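Local coordinates for protein glycoside Hydrolase (Bacteroides uniformis, PDB 5TA0) that probably hydrolyses agarose-type galactans as a family 86 glycoside hydrolase, and binds neoagarooctaose in this complex, at residues A[49-54]-A[58-63]; A[75-80]-A[409-414]; A[388-393]-A[399-404]; A[134-139]-A[182-187]. One frame throughout, in Å; residues are numbered along the deposited sequence.

Contact 1 (A[49-54]-A[58-63]); sequences INFHAT and NYWDSA. With AAL (3,6-anhydro-alpha-L-galactopyranose), chain C.
Trp60 reaches back from a short 3-10 turn to meet Phe51 of strand 50-51 and Thr54 just past it. The indole is the tight part. Its NE1 donates to Thr54 O at 2.8 Å, with an N-H...O angle of 175°. The bond is nearly straight, and it lies in the plane of the indole and in that of the Thr54 carbonyl. At the other end of the indole, CH2 meets the edge of the Phe51 ring at CZ, 3.9 Å away. Ala53 CB rests 3.4 Å above one face of the Phe51 ring, toward the rim. Leu69, Arg70 and Ile74 of helix 69-76 also pack on Trp60. The remainder of 58-63 is looser. Asn58 and Ser62 are exposed, and Asp61 forms a salt bridge with Arg70 instead. His52 lies on the sugar side. It belongs to the glycan pocket, with its CE1 3.4 Å from C6 of the bound anhydrogalactose, and its NE2 is hydrogen-bonded to Arg83. One buried N-H is thus paired with one buried carbonyl, and the rest of the contact is apolar. Such a bond probably fixes the rotation of the indole and the course of the chain just after the sugar-binding His52.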
# COMPACT_ATOMS: atom_id res chain seq x y z
N ILE A 49 1.84 -9.26 -4.78
CA ILE A 49 2.75 -9.36 -5.95
C ILE A 49 1.93 -9.13 -7.20
O ILE A 49 1.43 -10.05 -7.86
CB ILE A 49 3.51 -10.68 -6.00
CG1 ILE A 49 4.18 -10.97 -4.65
CG2 ILE A 49 4.51 -10.64 -7.16
CD1 ILE A 49 5.14 -9.92 -4.14
N ASN A 50 1.78 -7.85 -7.53
CA ASN A 50 0.87 -7.42 -8.56
C ASN A 50 1.38 -6.12 -9.18
O ASN A 50 2.41 -5.58 -8.73
CB ASN A 50 -0.54 -7.29 -7.98
CG ASN A 50 -0.58 -6.32 -6.84
OD1 ASN A 50 -0.12 -5.17 -7.00
ND2 ASN A 50 -1.07 -6.73 -5.68
N PHE A 51 0.69 -5.62 -10.20
CA PHE A 51 1.02 -4.32 -10.80
C PHE A 51 -0.21 -3.71 -11.45
O PHE A 51 -1.28 -4.36 -11.55
CB PHE A 51 2.24 -4.38 -11.73
CG PHE A 51 2.04 -5.04 -13.08
CD1 PHE A 51 2.32 -4.35 -14.26
CD2 PHE A 51 1.67 -6.37 -13.18
CE1 PHE A 51 2.24 -4.98 -15.50
CE2 PHE A 51 1.57 -6.99 -14.43
CZ PHE A 51 1.84 -6.30 -15.58
N HIS A 52 -0.05 -2.44 -11.84
CA HIS A 52 -1.18 -1.59 -12.26
C HIS A 52 -1.41 -1.79 -13.75
O HIS A 52 -1.06 -0.94 -14.56
CB HIS A 52 -0.86 -0.14 -11.90
CG HIS A 52 -2.02 0.80 -12.01
ND1 HIS A 52 -2.73 1.02 -13.17
CD2 HIS A 52 -2.62 1.57 -11.07
CE1 HIS A 52 -3.69 1.89 -12.95
NE2 HIS A 52 -3.62 2.26 -11.69
N ALA A 53 -2.03 -2.91 -14.11
CA ALA A 53 -2.23 -3.33 -15.50
C ALA A 53 -3.50 -4.16 -15.57
O ALA A 53 -4.16 -4.40 -14.57
CB ALA A 53 -1.03 -4.13 -15.99
N THR A 54 -3.85 -4.55 -16.78
CA THR A 54 -4.93 -5.50 -16.99
C THR A 54 -4.43 -6.56 -17.95
O THR A 54 -3.45 -6.35 -18.70
CB THR A 54 -6.18 -4.85 -17.62
OG1 THR A 54 -5.80 -4.19 -18.83
CG2 THR A 54 -6.81 -3.85 -16.66
N ASN A 58 -3.90 -3.77 -24.94
CA ASN A 58 -3.33 -4.16 -26.24
C ASN A 58 -1.80 -4.10 -26.29
O ASN A 58 -1.17 -4.67 -27.17
CB ASN A 58 -4.01 -3.45 -27.45
CG ASN A 58 -3.76 -1.95 -27.54
OD1 ASN A 58 -2.84 -1.41 -26.94
ND2 ASN A 58 -4.59 -1.28 -28.35
N TYR A 59 -1.21 -3.45 -25.29
CA TYR A 59 0.24 -3.30 -25.17
C TYR A 59 0.98 -4.62 -24.93
O TYR A 59 2.18 -4.70 -25.16
CB TYR A 59 0.59 -2.29 -24.07
CG TYR A 59 0.17 -0.85 -24.30
CD1 TYR A 59 0.21 -0.27 -25.60
CD2 TYR A 59 -0.24 -0.05 -23.24
CE1 TYR A 59 -0.15 1.05 -25.80
CE2 TYR A 59 -0.59 1.28 -23.44
CZ TYR A 59 -0.55 1.81 -24.72
OH TYR A 59 -0.90 3.13 -24.89
N TRP A 60 0.29 -5.67 -24.47
CA TRP A 60 0.89 -6.98 -24.37
C TRP A 60 1.25 -7.60 -25.73
O TRP A 60 2.04 -8.52 -25.76
CB TRP A 60 -0.05 -7.99 -23.71
CG TRP A 60 -0.34 -7.79 -22.25
CD1 TRP A 60 -1.48 -7.29 -21.70
CD2 TRP A 60 0.50 -8.19 -21.14
NE1 TRP A 60 -1.39 -7.31 -20.32
CE2 TRP A 60 -0.20 -7.86 -19.95
CE3 TRP A 60 1.77 -8.78 -21.04
CZ2 TRP A 60 0.33 -8.10 -18.69
CZ3 TRP A 60 2.28 -9.02 -19.81
CH2 TRP A 60 1.56 -8.68 -18.63
N ASP A 61 0.64 -7.10 -26.80
CA ASP A 61 0.53 -7.86 -28.05
C ASP A 61 1.22 -7.24 -29.24
O ASP A 61 1.02 -7.71 -30.37
CB ASP A 61 -0.96 -8.04 -28.34
CG ASP A 61 -1.63 -8.84 -27.24
OD1 ASP A 61 -1.15 -9.94 -26.95
OD2 ASP A 61 -2.58 -8.32 -26.64
N SER A 62 2.03 -6.22 -29.03
CA SER A 62 2.81 -5.64 -30.13
C SER A 62 4.07 -4.96 -29.63
O SER A 62 4.11 -4.48 -28.48
CB SER A 62 1.97 -4.65 -30.93
OG SER A 62 1.59 -3.53 -30.17
N ALA A 63 5.08 -4.94 -30.50
CA ALA A 63 6.31 -4.18 -30.33
C ALA A 63 7.19 -4.65 -29.18
O ALA A 63 8.06 -3.89 -28.75
CB ALA A 63 6.01 -2.70 -30.20
C1 AAL C . -2.94 7.64 -12.53
C2 AAL C . -4.48 7.64 -12.67
C3 AAL C . -4.95 6.65 -13.72
C4 AAL C . -4.20 6.87 -15.01
C5 AAL C . -2.86 6.35 -14.62
C6 AAL C . -3.22 5.10 -13.89
O2 AAL C . -4.96 8.93 -13.07
O3 AAL C . -4.51 5.34 -13.33
O4 AAL C . -4.76 6.02 -16.04
O5 AAL C . -2.22 7.24 -13.70

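Contact 2 (A[75-80]-A[409-414]). With EDO (1,2-ethanediol), chain O.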
# COMPACT_ATOMS: atom_id res chain seq x y z
N ARG A 75 2.56 -15.52 -16.04
CA ARG A 75 2.62 -16.94 -15.68
C ARG A 75 3.95 -17.33 -15.04
O ARG A 75 3.98 -17.85 -13.93
CB ARG A 75 2.27 -17.83 -16.88
CG ARG A 75 2.11 -19.31 -16.52
CD ARG A 75 3.38 -20.15 -16.45
NE ARG A 75 4.29 -19.99 -17.59
CZ ARG A 75 5.59 -20.33 -17.58
NH1 ARG A 75 6.34 -20.13 -18.66
NH2 ARG A 75 6.16 -20.87 -16.50
N LYS A 76 5.06 -17.06 -15.74
CA LYS A 76 6.37 -17.52 -15.23
C LYS A 76 6.74 -16.88 -13.89
O LYS A 76 7.24 -17.56 -13.00
CB LYS A 76 7.48 -17.26 -16.26
CG LYS A 76 8.84 -17.69 -15.74
CD LYS A 76 9.92 -17.64 -16.81
CE LYS A 76 10.56 -16.27 -16.89
NZ LYS A 76 11.64 -16.27 -17.92
N TYR A 77 6.48 -15.58 -13.72
CA TYR A 77 6.80 -14.93 -12.45
C TYR A 77 5.65 -14.98 -11.43
O TYR A 77 5.87 -14.64 -10.26
CB TYR A 77 7.27 -13.51 -12.68
CG TYR A 77 8.64 -13.44 -13.34
CD1 TYR A 77 9.78 -13.88 -12.67
CD2 TYR A 77 8.78 -12.94 -14.62
CE1 TYR A 77 11.02 -13.83 -13.29
CE2 TYR A 77 10.03 -12.86 -15.24
CZ TYR A 77 11.13 -13.31 -14.56
OH TYR A 77 12.38 -13.25 -15.18
N ASP A 78 4.46 -15.43 -11.86
CA ASP A 78 3.26 -15.53 -10.99
C ASP A 78 2.92 -14.16 -10.39
O ASP A 78 2.97 -13.93 -9.18
CB ASP A 78 3.43 -16.58 -9.89
CG ASP A 78 2.12 -16.94 -9.22
OD1 ASP A 78 1.17 -17.23 -9.95
OD2 ASP A 78 2.06 -17.01 -8.00
N VAL A 79 2.53 -13.28 -11.31
CA VAL A 79 2.26 -11.88 -11.02
C VAL A 79 0.81 -11.58 -11.31
O VAL A 79 0.30 -11.98 -12.36
CB VAL A 79 3.18 -10.95 -11.83
CG1 VAL A 79 2.88 -9.48 -11.52
CG2 VAL A 79 4.64 -11.27 -11.56
N TYR A 80 0.16 -10.83 -10.42
CA TYR A 80 -1.28 -10.59 -10.51
C TYR A 80 -1.60 -9.15 -10.95
O TYR A 80 -0.74 -8.26 -10.94
CB TYR A 80 -1.93 -10.96 -9.15
CG TYR A 80 -1.74 -12.44 -8.89
CD1 TYR A 80 -0.53 -12.96 -8.41
CD2 TYR A 80 -2.75 -13.34 -9.20
CE1 TYR A 80 -0.36 -14.34 -8.28
CE2 TYR A 80 -2.58 -14.71 -9.07
CZ TYR A 80 -1.39 -15.19 -8.62
OH TYR A 80 -1.20 -16.57 -8.53
N GLU A 409 14.10 -1.99 -15.33
CA GLU A 409 14.66 -2.60 -14.14
C GLU A 409 13.59 -2.96 -13.11
O GLU A 409 13.88 -3.69 -12.18
CB GLU A 409 15.73 -1.73 -13.50
CG GLU A 409 16.91 -1.43 -14.45
CD GLU A 409 17.53 -2.69 -14.97
OE1 GLU A 409 17.92 -3.55 -14.16
OE2 GLU A 409 17.55 -2.91 -16.21
N LEU A 410 12.35 -2.51 -13.32
CA LEU A 410 11.29 -2.87 -12.36
C LEU A 410 10.99 -4.37 -12.36
O LEU A 410 10.46 -4.90 -11.37
CB LEU A 410 10.03 -2.05 -12.62
CG LEU A 410 10.19 -0.52 -12.56
CD1 LEU A 410 8.88 0.21 -12.76
CD2 LEU A 410 10.84 -0.05 -11.26
N ILE A 411 11.38 -5.10 -13.41
CA ILE A 411 11.22 -6.55 -13.41
C ILE A 411 11.99 -7.20 -12.26
O ILE A 411 11.63 -8.29 -11.79
CB ILE A 411 11.61 -7.19 -14.77
CG1 ILE A 411 11.10 -8.62 -14.90
CG2 ILE A 411 13.13 -7.18 -15.01
CD1 ILE A 411 9.60 -8.81 -14.79
N LYS A 412 13.05 -6.55 -11.79
CA LYS A 412 13.86 -7.10 -10.70
C LYS A 412 13.05 -7.29 -9.42
O LYS A 412 13.36 -8.18 -8.63
CB LYS A 412 15.11 -6.26 -10.43
CG LYS A 412 16.17 -6.44 -11.50
CD LYS A 412 17.35 -5.51 -11.29
CE LYS A 412 18.59 -5.98 -12.03
NZ LYS A 412 18.44 -6.08 -13.49
N PHE A 413 12.01 -6.48 -9.21
CA PHE A 413 11.11 -6.72 -8.06
C PHE A 413 10.44 -8.10 -8.15
O PHE A 413 10.42 -8.84 -7.19
CB PHE A 413 10.04 -5.63 -8.00
CG PHE A 413 8.98 -5.87 -6.95
CD1 PHE A 413 9.19 -5.53 -5.62
CD2 PHE A 413 7.78 -6.45 -7.29
CE1 PHE A 413 8.22 -5.79 -4.67
CE2 PHE A 413 6.79 -6.69 -6.34
CZ PHE A 413 7.02 -6.35 -5.04
N TYR A 414 9.93 -8.43 -9.33
CA TYR A 414 9.21 -9.69 -9.51
C TYR A 414 10.16 -10.89 -9.55
O TYR A 414 9.80 -11.98 -9.14
CB TYR A 414 8.27 -9.60 -10.74
CG TYR A 414 7.32 -8.44 -10.55
CD1 TYR A 414 7.60 -7.18 -11.07
CD2 TYR A 414 6.19 -8.58 -9.76
CE1 TYR A 414 6.76 -6.10 -10.83
CE2 TYR A 414 5.33 -7.52 -9.50
CZ TYR A 414 5.62 -6.27 -10.04
OH TYR A 414 4.83 -5.17 -9.77
C1 EDO O . 7.37 -2.75 -9.29
O1 EDO O . 6.82 -3.50 -8.25
C2 EDO O . 8.54 -2.04 -8.65
O2 EDO O . 8.00 -0.79 -8.21
O HOH W 1 7.18 -12.77 -8.57
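Tyr77 and Val79 pack on Ile411 and Tyr414 where helix 69-76 ends in a Schellman motif. Asp78 is the C-prime residue, with positive phi (58°), and it turns the chain toward strand 80-84 of the parallel barrel sheet. The other segment leads into helix 411-416. At its start, Glu409 OE1 takes a salt bridge from Lys412 NZ at 2.7 Å; neither residue touches 75-80. Leu410 touches a bound ethanediol. Ile411 comes next, and its CD1 reaches Tyr77 CE2 at 4.1 Å, the two side chains crossing at about a right angle. Ile411 CG1 lies anti to the backbone N (chi1 -165°), which brings that methyl nearer to Tyr77. Phe413 faces helix 340-358 instead, and its CD2 stands 3.3 Å above the centre of the Tyr414 ring. Tyr414 closes the segment. Val79 CG2 approaches its CD2 at 3.6 Å, and Val79 CG1 lies 3.7 Å from its CE2. Its hydroxyl is hydrogen-bonded to Asn50 O and also accepts a bond from the ethanediol. A leucine in place of Tyr414 would probably leave Asn50 O without this partner and open a gap beside Val79. The polar link between the two backbones is a water, which donates to Tyr77 O and to Tyr414 O, each at 2.8 Å.

Contact 3 (A[388-393]-A[399-404]); sequences TARMLR and ESFTGE
Arg390 and Phe401 make the main side-chain contact. The guanidinium brings NH1 to the edge of the phenyl ring, 3.8 Å from CE1 and near the ring plane. The planes of the two flat groups are 44° apart. The phenyl CG lies anti to the backbone N of Phe401 (chi1 -170°), which brings the end of the ring nearer to Arg390. Outside the segments, the Phe401 ring stacks on Tyr379 and has a cation-pi contact with Arg394. The charged and polar bonds hold Arg390 from elsewhere. Its NH2 forms a salt bridge with Glu397 and its NE donates to His387 O, which probably fixes the guanidinium beside the ring. Glu404 has its own salt bridge, to Lys65. Within 399-404, Ser400 OG and Thr402 OG1 share a hydrogen bond of 2.8 Å. They flank Phe401, the centre of an inverse gamma turn closed by a weak bond from Thr402 N to Ser400 O. Backbone packing completes the contact. Arg393 O and Glu404 O approach to 4.1 Å without bonding. Beyond them, the backbone of Arg393 pairs with that of Val406. Together these features describe a beta hairpin, in which strands 392-394 and 405-407 pair antiparallel and a long loop between them folds back on its own base.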
# COMPACT_ATOMS: atom_id res chain seq x y z
N THR A 388 6.96 7.57 -16.43
CA THR A 388 8.03 7.36 -15.45
C THR A 388 7.94 6.07 -14.61
O THR A 388 8.81 5.81 -13.81
CB THR A 388 8.18 8.58 -14.52
OG1 THR A 388 6.98 8.74 -13.77
CG2 THR A 388 8.48 9.86 -15.33
N ALA A 389 6.93 5.24 -14.83
CA ALA A 389 6.73 4.00 -14.03
C ALA A 389 6.23 2.85 -14.90
O ALA A 389 5.05 2.48 -14.85
CB ALA A 389 5.77 4.29 -12.89
N ARG A 390 7.13 2.31 -15.71
CA ARG A 390 6.84 1.27 -16.69
C ARG A 390 7.62 -0.01 -16.46
O ARG A 390 8.80 0.03 -16.18
CB ARG A 390 7.18 1.74 -18.12
CG ARG A 390 6.32 2.86 -18.65
CD ARG A 390 6.85 3.35 -19.97
NE ARG A 390 8.17 3.96 -19.76
CZ ARG A 390 9.16 3.99 -20.66
NH1 ARG A 390 9.00 3.54 -21.89
NH2 ARG A 390 10.33 4.48 -20.27
N MET A 391 6.94 -1.15 -16.62
CA MET A 391 7.58 -2.46 -16.66
C MET A 391 8.40 -2.71 -17.93
O MET A 391 9.29 -3.55 -17.91
CB MET A 391 6.54 -3.58 -16.56
CG MET A 391 5.77 -3.59 -15.26
SD MET A 391 6.82 -3.70 -13.80
CE MET A 391 7.83 -5.11 -14.14
N LEU A 392 8.09 -1.99 -19.00
CA LEU A 392 8.74 -2.15 -20.31
C LEU A 392 9.25 -0.81 -20.76
O LEU A 392 8.56 0.21 -20.62
CB LEU A 392 7.75 -2.63 -21.36
CG LEU A 392 7.05 -3.96 -21.16
CD1 LEU A 392 5.97 -4.11 -22.22
CD2 LEU A 392 8.04 -5.10 -21.17
N ARG A 393 10.42 -0.82 -21.41
CA ARG A 393 10.98 0.37 -22.03
C ARG A 393 11.57 -0.03 -23.38
O ARG A 393 11.94 -1.18 -23.58
CB ARG A 393 11.98 1.04 -21.10
CG ARG A 393 13.10 0.18 -20.57
CD ARG A 393 14.35 0.34 -21.42
NE ARG A 393 15.44 -0.56 -21.03
CZ ARG A 393 16.52 -0.81 -21.76
NH1 ARG A 393 17.45 -1.63 -21.29
NH2 ARG A 393 16.67 -0.27 -22.97
N GLU A 399 18.48 7.07 -25.04
CA GLU A 399 18.92 7.94 -26.14
C GLU A 399 17.77 8.29 -27.08
O GLU A 399 17.62 9.45 -27.46
CB GLU A 399 20.08 7.30 -26.89
CG GLU A 399 21.38 7.37 -26.10
CD GLU A 399 21.49 6.34 -24.98
OE1 GLU A 399 20.79 5.29 -25.03
OE2 GLU A 399 22.29 6.59 -24.06
N SER A 400 16.93 7.30 -27.38
CA SER A 400 15.75 7.55 -28.19
C SER A 400 14.65 6.57 -27.83
O SER A 400 14.91 5.44 -27.38
CB SER A 400 16.05 7.46 -29.68
OG SER A 400 16.47 6.18 -30.06
N PHE A 401 13.43 7.01 -28.10
CA PHE A 401 12.24 6.19 -27.87
C PHE A 401 12.01 5.34 -29.13
O PHE A 401 11.05 5.53 -29.87
CB PHE A 401 11.08 7.11 -27.52
CG PHE A 401 9.85 6.39 -27.02
CD1 PHE A 401 9.85 5.74 -25.79
CD2 PHE A 401 8.68 6.41 -27.77
CE1 PHE A 401 8.69 5.12 -25.33
CE2 PHE A 401 7.53 5.78 -27.31
CZ PHE A 401 7.54 5.14 -26.09
N THR A 402 12.92 4.40 -29.36
CA THR A 402 12.88 3.56 -30.57
C THR A 402 13.34 2.17 -30.21
O THR A 402 14.00 1.96 -29.18
CB THR A 402 13.78 4.10 -31.70
OG1 THR A 402 15.15 4.08 -31.28
CG2 THR A 402 13.33 5.52 -32.15
N GLY A 403 13.00 1.22 -31.07
CA GLY A 403 13.35 -0.17 -30.87
C GLY A 403 12.22 -0.90 -30.15
O GLY A 403 11.26 -0.28 -29.69
N GLU A 404 12.34 -2.21 -30.09
CA GLU A 404 11.33 -3.03 -29.43
C GLU A 404 11.42 -2.89 -27.93
O GLU A 404 12.46 -2.56 -27.37
CB GLU A 404 11.51 -4.50 -29.80
CG GLU A 404 11.36 -4.78 -31.28
CD GLU A 404 11.00 -6.22 -31.56
OE1 GLU A 404 11.82 -7.11 -31.20
OE2 GLU A 404 9.89 -6.44 -32.10

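Contact 4 (A[134-139]-A[182-187]); sequences SNLILC and EYFGEG. With EDO (1,2-ethanediol), chain S.
Asn135 ND2 is gripped by both oxygens of a bound ethanediol, probably from the crystallisation liquor. The bond from Asn135 ND2 to O2 is 3.1 Å with an N-H...O angle of 158°. The one to O1 is longer and weak. The next residue, Leu136, and Leu138 project instead toward Phe184, the first residue past helix 170-183. Leu136 CD2 touches CE1 of the Phe184 ring at 4.0 Å. Leu138 CD2 touches CE2 of the same Phe184 ring at 3.9 Å, and ring atom CZ lies near both methyls. Both leucines carry CG anti to the backbone N (chi1 -175° in each), and the two matching CD2 methyls meet the far end of the ring. Tyr183 CD2 stands 3.5 Å above the centre of one face of the Phe184 ring, and Glu192 and Pro195 also pack on Phe184. Cutting Phe184 back to alanine is likely to leave both leucine methyls facing a gap and Tyr183 without the ring it rests on. The contact is wholly apolar and buried. Strand 134-140 lies between strands 80-84 and 197-199, parallel to both. A strand, a helix and the next parallel strand make a beta-alpha-beta crossover, the building unit of an alpha/beta barrel such as this one, which is probably the catalytic domain.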
# COMPACT_ATOMS: atom_id res chain seq x y z
N SER A 134 -6.40 -12.12 -12.31
CA SER A 134 -6.96 -10.78 -12.32
C SER A 134 -8.05 -10.59 -11.28
O SER A 134 -9.02 -11.36 -11.23
CB SER A 134 -7.51 -10.50 -13.71
OG SER A 134 -8.03 -9.17 -13.80
N ASN A 135 -7.88 -9.55 -10.46
CA ASN A 135 -8.92 -9.08 -9.56
C ASN A 135 -8.91 -7.57 -9.69
O ASN A 135 -8.02 -6.88 -9.18
CB ASN A 135 -8.63 -9.52 -8.14
CG ASN A 135 -9.76 -9.22 -7.16
OD1 ASN A 135 -10.80 -8.73 -7.56
ND2 ASN A 135 -9.56 -9.54 -5.90
N LEU A 136 -9.83 -7.05 -10.47
CA LEU A 136 -9.74 -5.65 -10.89
C LEU A 136 -10.16 -4.66 -9.85
O LEU A 136 -11.24 -4.78 -9.24
CB LEU A 136 -10.57 -5.42 -12.16
CG LEU A 136 -10.50 -4.04 -12.81
CD1 LEU A 136 -9.11 -3.82 -13.36
CD2 LEU A 136 -11.58 -3.90 -13.88
N ILE A 137 -9.32 -3.64 -9.68
CA ILE A 137 -9.70 -2.39 -9.03
C ILE A 137 -10.14 -1.42 -10.11
O ILE A 137 -9.37 -1.03 -10.97
CB ILE A 137 -8.52 -1.75 -8.23
CG1 ILE A 137 -7.89 -2.77 -7.27
CG2 ILE A 137 -8.98 -0.49 -7.52
CD1 ILE A 137 -6.59 -2.30 -6.67
N LEU A 138 -11.41 -1.04 -10.07
CA LEU A 138 -11.97 -0.02 -10.95
C LEU A 138 -12.00 1.32 -10.22
O LEU A 138 -12.27 1.38 -9.03
CB LEU A 138 -13.38 -0.47 -11.38
CG LEU A 138 -14.09 0.41 -12.43
CD1 LEU A 138 -13.29 0.55 -13.72
CD2 LEU A 138 -15.47 -0.15 -12.75
N CYS A 139 -11.70 2.40 -10.94
CA CYS A 139 -11.75 3.75 -10.39
C CYS A 139 -11.99 4.74 -11.49
O CYS A 139 -11.59 4.50 -12.65
CB CYS A 139 -10.42 4.05 -9.68
SG CYS A 139 -10.34 5.60 -8.75
N GLU A 182 -23.54 -2.82 -17.26
CA GLU A 182 -23.63 -3.01 -18.72
C GLU A 182 -22.37 -3.64 -19.30
O GLU A 182 -22.45 -4.50 -20.19
CB GLU A 182 -23.90 -1.67 -19.44
CG GLU A 182 -25.22 -0.97 -19.10
CD GLU A 182 -26.46 -1.59 -19.67
OE1 GLU A 182 -26.39 -2.66 -20.32
OE2 GLU A 182 -27.52 -0.97 -19.45
N TYR A 183 -21.20 -3.24 -18.84
CA TYR A 183 -19.97 -3.72 -19.44
C TYR A 183 -19.54 -5.12 -18.95
O TYR A 183 -19.18 -5.97 -19.77
CB TYR A 183 -18.82 -2.71 -19.19
CG TYR A 183 -17.49 -3.28 -19.65
CD1 TYR A 183 -17.29 -3.63 -20.98
CD2 TYR A 183 -16.47 -3.56 -18.74
CE1 TYR A 183 -16.12 -4.21 -21.40
CE2 TYR A 183 -15.28 -4.13 -19.15
CZ TYR A 183 -15.10 -4.46 -20.50
OH TYR A 183 -13.96 -5.08 -20.95
N PHE A 184 -19.56 -5.37 -17.65
CA PHE A 184 -18.95 -6.61 -17.09
C PHE A 184 -19.89 -7.80 -17.19
O PHE A 184 -21.11 -7.66 -17.12
CB PHE A 184 -18.52 -6.39 -15.65
CG PHE A 184 -17.42 -5.36 -15.48
CD1 PHE A 184 -16.09 -5.68 -15.73
CD2 PHE A 184 -17.74 -4.05 -15.12
CE1 PHE A 184 -15.09 -4.72 -15.57
CE2 PHE A 184 -16.76 -3.09 -15.00
CZ PHE A 184 -15.44 -3.43 -15.20
N GLY A 185 -19.30 -8.98 -17.33
CA GLY A 185 -20.03 -10.25 -17.28
C GLY A 185 -19.49 -11.13 -16.19
O GLY A 185 -19.19 -10.67 -15.10
N GLU A 186 -19.34 -12.42 -16.51
CA GLU A 186 -18.94 -13.45 -15.56
C GLU A 186 -17.70 -14.23 -16.03
O GLU A 186 -17.41 -15.31 -15.51
CB GLU A 186 -20.11 -14.42 -15.32
CG GLU A 186 -21.35 -13.79 -14.71
CD GLU A 186 -22.19 -12.99 -15.69
OE1 GLU A 186 -22.38 -13.41 -16.86
OE2 GLU A 186 -22.67 -11.90 -15.28
N GLY A 187 -16.97 -13.67 -16.99
CA GLY A 187 -15.76 -14.28 -17.50
C GLY A 187 -15.88 -14.77 -18.93
O GLY A 187 -16.97 -15.18 -19.38
C1 EDO S . -7.24 -9.12 -3.11
O1 EDO S . -8.12 -10.26 -3.01
C2 EDO S . -6.14 -9.45 -4.09
O2 EDO S . -6.62 -10.09 -5.26

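Contacts 1, 2 and 4 are buried, while contact 3 is partly buried and lies farthest from the centre of the chain. Contacts 1 and 4 both reach the parallel barrel sheet, and Thr54 CG2 meets Leu136 CD1 at 4.0 Å. Contact 2 joins the helix that follows strand 50-51 to helix 411-416, and its Tyr80 N probably bonds to Ile49 O of contact 1, 3.0 Å away. Met391 ties contact 3 inward, packing on Phe51 and Tyr414. The chemistry follows position. Contact 4 is purely apolar, contact 1 adds one direct hydrogen bond, contact 2 a bridging water, and contact 3 brings a charged group against a ring. Contacts 3 and 4 do not touch.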